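Local coordinates for protein PTS system, cellobiose-specific IIA component (Bacillus anthracis, PDB 3K1S) that probably carries the phosphoryl group toward cellobiose during its uptake, as the IIA component of a bacterial phosphotransferase system, at residues M27-F32 / E43-A48. Numbering follows the deposited sequence.
Sequences MEALQF and EAMVKA
Ala29 and Ala44 meet methyl to methyl where helix 10-34 runs against helix 38-67, with 3.5 Å from Ala29 CB to Ala44 CB. Each alanine directs its methyl toward the other helix, and the two backbones come close here: Ala29 CA and Ala44 CA are 5.1 Å apart. The small residues let the short segments approach to 8.3 Å between axes, running antiparallel at 168°. Both alanines are buried.

The other apolar contacts lie to either side of this pair. On the side facing helix 76-108, the selenomethionine Met45 brings its chain alongside the Ala29 methyl: its CG is 3.8 Å from Ala29 CB, and its SE follows at 4.0 Å from the same CB. With chi1 at -72° CG lies next to that methyl, and the turn at chi2 keeps SE near it as well. Met45 also touches Ala96 and Ile99 of helix 76-108, so it packs against both other helices of the chain. On the other side, Phe32 turns the edge of its ring to Ala44, whose methyl lies near the ring plane; the gap from CD2 of Phe32 to CB of Ala44 is a looser 4.4 Å. The ring also rests on Glu40 and Ala41, one turn earlier on helix 38-67.

Polar groups add no bonds between the two segments; their backbones are tied up along each helix, as in Phe32 N to Glu28 O at 2.9 Å. Leu30 of helix 10-34 touches Phe98 of helix 76-108 in the same chain and Glu97 of a second subunit. Helices 10-34 and 38-67 run antiparallel and helix 76-108 covers one flank of their contact, which makes this one interface of an up-down-up three-helix bundle, the spectrin repeat-like fold of lactose/cellobiose IIA proteins.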
HETATM    1  N   MSE A  27      -2.556 -13.264  -1.613  1.00 21.96           N
HETATM    2  CA  MSE A  27      -1.986 -13.542  -2.936  1.00 26.37           C
HETATM    3  C   MSE A  27      -2.252 -14.991  -3.374  1.00 26.72           C
HETATM    4  O   MSE A  27      -2.528 -15.249  -4.547  1.00 27.76           O
HETATM    5  CB  MSE A  27      -0.484 -13.221  -2.987  1.00 25.33           C
HETATM    6  CG  MSE A  27      -0.142 -11.740  -2.822  1.00 31.50           C
HETATM    7 SE   MSE A  27      -1.063 -10.494  -4.043  1.00 45.03          SE
HETATM    8  CE  MSE A  27      -0.439 -11.206  -5.758  1.00 40.24           C
ATOM      9  N   GLU A  28      -2.174 -15.926  -2.428  1.00 26.16           N
ATOM     10  CA  GLU A  28      -2.510 -17.324  -2.701  1.00 25.06           C
ATOM     11  C   GLU A  28      -3.954 -17.427  -3.193  1.00 23.85           C
ATOM     12  O   GLU A  28      -4.240 -18.142  -4.157  1.00 23.94           O
ATOM     13  CB  GLU A  28      -2.256 -18.203  -1.467  1.00 24.56           C
ATOM     14  CG  GLU A  28      -0.746 -18.368  -1.150  1.00 28.22           C
ATOM     15  CD  GLU A  28      -0.428 -18.615   0.330  1.00 29.05           C
ATOM     16  OE1 GLU A  28      -1.353 -18.738   1.166  1.00 30.11           O
ATOM     17  OE2 GLU A  28       0.773 -18.679   0.659  1.00 32.28           O
ATOM     18  N   ALA A  29      -4.844 -16.677  -2.547  1.00 22.56           N
ATOM     19  CA  ALA A  29      -6.253 -16.603  -2.938  1.00 22.94           C
ATOM     20  C   ALA A  29      -6.423 -15.992  -4.329  1.00 24.96           C
ATOM     21  O   ALA A  29      -7.215 -16.486  -5.142  1.00 26.64           O
ATOM     22  CB  ALA A  29      -7.052 -15.812  -1.911  1.00 22.63           C
ATOM     23  N   LEU A  30      -5.683 -14.919  -4.592  1.00 24.77           N
ATOM     24  CA  LEU A  30      -5.705 -14.276  -5.898  1.00 26.02           C
ATOM     25  C   LEU A  30      -5.314 -15.305  -6.956  1.00 28.26           C
ATOM     26  O   LEU A  30      -6.033 -15.489  -7.947  1.00 29.65           O
ATOM     27  CB  LEU A  30      -4.775 -13.056  -5.925  1.00 24.40           C
ATOM     28  CG  LEU A  30      -4.890 -12.062  -7.088  1.00 31.05           C
ATOM     29  CD1 LEU A  30      -4.231 -10.742  -6.734  1.00 27.97           C
ATOM     30  CD2 LEU A  30      -4.291 -12.624  -8.379  1.00 36.95           C
ATOM     31  N   GLN A  31      -4.198 -15.997  -6.722  1.00 24.55           N
ATOM     32  CA  GLN A  31      -3.722 -17.035  -7.636  1.00 26.23           C
ATOM     33  C   GLN A  31      -4.728 -18.178  -7.848  1.00 26.05           C
ATOM     34  O   GLN A  31      -4.886 -18.655  -8.972  1.00 27.51           O
ATOM     35  CB  GLN A  31      -2.363 -17.584  -7.186  1.00 24.22           C
ATOM     36  CG  GLN A  31      -1.853 -18.759  -8.027  1.00 33.81           C
ATOM     37  CD  GLN A  31      -1.359 -18.336  -9.410  1.00 46.46           C
ATOM     38  OE1 GLN A  31      -0.286 -17.744  -9.545  1.00 55.51           O
ATOM     39  NE2 GLN A  31      -2.137 -18.651 -10.442  1.00 37.43           N
ATOM     40  N   PHE A  32      -5.381 -18.628  -6.773  1.00 25.29           N
ATOM     41  CA  PHE A  32      -6.446 -19.638  -6.876  1.00 26.71           C
ATOM     42  C   PHE A  32      -7.574 -19.172  -7.800  1.00 27.57           C
ATOM     43  O   PHE A  32      -7.959 -19.884  -8.727  1.00 28.42           O
ATOM     44  CB  PHE A  32      -7.040 -19.981  -5.499  1.00 25.66           C
ATOM     45  CG  PHE A  32      -6.174 -20.877  -4.652  1.00 27.58           C
ATOM     46  CD1 PHE A  32      -5.577 -22.016  -5.188  1.00 27.66           C
ATOM     47  CD2 PHE A  32      -5.980 -20.595  -3.304  1.00 26.44           C
ATOM     48  CE1 PHE A  32      -4.787 -22.847  -4.400  1.00 26.15           C
ATOM     49  CE2 PHE A  32      -5.196 -21.420  -2.508  1.00 25.19           C
ATOM     50  CZ  PHE A  32      -4.597 -22.548  -3.056  1.00 25.54           C
ATOM     51  N   GLU A  43     -11.690 -19.500   0.786  1.00 30.04           N
ATOM     52  CA  GLU A  43     -11.128 -19.969   2.053  1.00 32.76           C
ATOM     53  C   GLU A  43      -9.796 -19.312   2.420  1.00 30.44           C
ATOM     54  O   GLU A  43      -9.538 -19.062   3.599  1.00 30.38           O
ATOM     55  CB  GLU A  43     -10.990 -21.493   2.076  1.00 34.64           C
ATOM     56  CG  GLU A  43     -10.701 -22.046   3.473  1.00 46.17           C
ATOM     57  CD  GLU A  43     -10.760 -23.564   3.547  1.00 60.25           C
ATOM     58  OE1 GLU A  43     -10.457 -24.234   2.534  1.00 66.03           O
ATOM     59  OE2 GLU A  43     -11.102 -24.089   4.632  1.00 63.62           O
ATOM     60  N   ALA A  44      -8.947 -19.056   1.424  1.00 28.10           N
ATOM     61  CA  ALA A  44      -7.677 -18.365   1.666  1.00 28.45           C
ATOM     62  C   ALA A  44      -7.895 -16.913   2.107  1.00 26.50           C
ATOM     63  O   ALA A  44      -7.122 -16.378   2.901  1.00 27.51           O
ATOM     64  CB  ALA A  44      -6.766 -18.434   0.433  1.00 27.63           C
HETATM   65  N   MSE A  45      -8.945 -16.284   1.589  1.00 26.21           N
HETATM   66  CA  MSE A  45      -9.332 -14.940   2.025  1.00 27.68           C
HETATM   67  C   MSE A  45      -9.755 -14.916   3.497  1.00 26.78           C
HETATM   68  O   MSE A  45      -9.436 -13.973   4.229  1.00 27.43           O
HETATM   69  CB  MSE A  45     -10.436 -14.368   1.127  1.00 27.45           C
HETATM   70  CG  MSE A  45      -9.938 -13.979  -0.263  1.00 34.04           C
HETATM   71 SE   MSE A  45      -8.562 -12.570  -0.209  1.00 41.72          SE
HETATM   72  CE  MSE A  45      -9.746 -11.078   0.266  1.00 26.97           C
ATOM     73  N   VAL A  46     -10.464 -15.954   3.927  1.00 26.22           N
ATOM     74  CA  VAL A  46     -10.837 -16.108   5.331  1.00 26.13           C
ATOM     75  C   VAL A  46      -9.580 -16.156   6.199  1.00 25.91           C
ATOM     76  O   VAL A  46      -9.514 -15.516   7.250  1.00 26.62           O
ATOM     77  CB  VAL A  46     -11.701 -17.377   5.571  1.00 28.79           C
ATOM     78  CG1 VAL A  46     -11.787 -17.704   7.060  1.00 27.49           C
ATOM     79  CG2 VAL A  46     -13.102 -17.201   4.979  1.00 24.61           C
ATOM     80  N   LYS A  47      -8.579 -16.908   5.750  1.00 25.82           N
ATOM     81  CA  LYS A  47      -7.333 -17.040   6.497  1.00 24.39           C
ATOM     82  C   LYS A  47      -6.543 -15.738   6.489  1.00 22.77           C
ATOM     83  O   LYS A  47      -5.911 -15.387   7.481  1.00 21.98           O
ATOM     84  CB  LYS A  47      -6.496 -18.200   5.963  1.00 25.58           C
ATOM     85  CG  LYS A  47      -7.061 -19.558   6.342  1.00 27.29           C
ATOM     86  CD  LYS A  47      -6.343 -20.670   5.611  1.00 32.96           C
ATOM     87  CE  LYS A  47      -7.051 -21.997   5.810  1.00 34.12           C
ATOM     88  NZ  LYS A  47      -6.209 -23.108   5.279  1.00 47.27           N
ATOM     89  N   ALA A  48      -6.599 -15.023   5.370  1.00 21.30           N
ATOM     90  CA  ALA A  48      -6.012 -13.697   5.284  1.00 22.74           C
ATOM     91  C   ALA A  48      -6.581 -12.827   6.395  1.00 23.04           C
ATOM     92  O   ALA A  48      -5.830 -12.250   7.181  1.00 26.58           O
ATOM     93  CB  ALA A  48      -6.282 -13.081   3.922  1.00 20.17           C
TER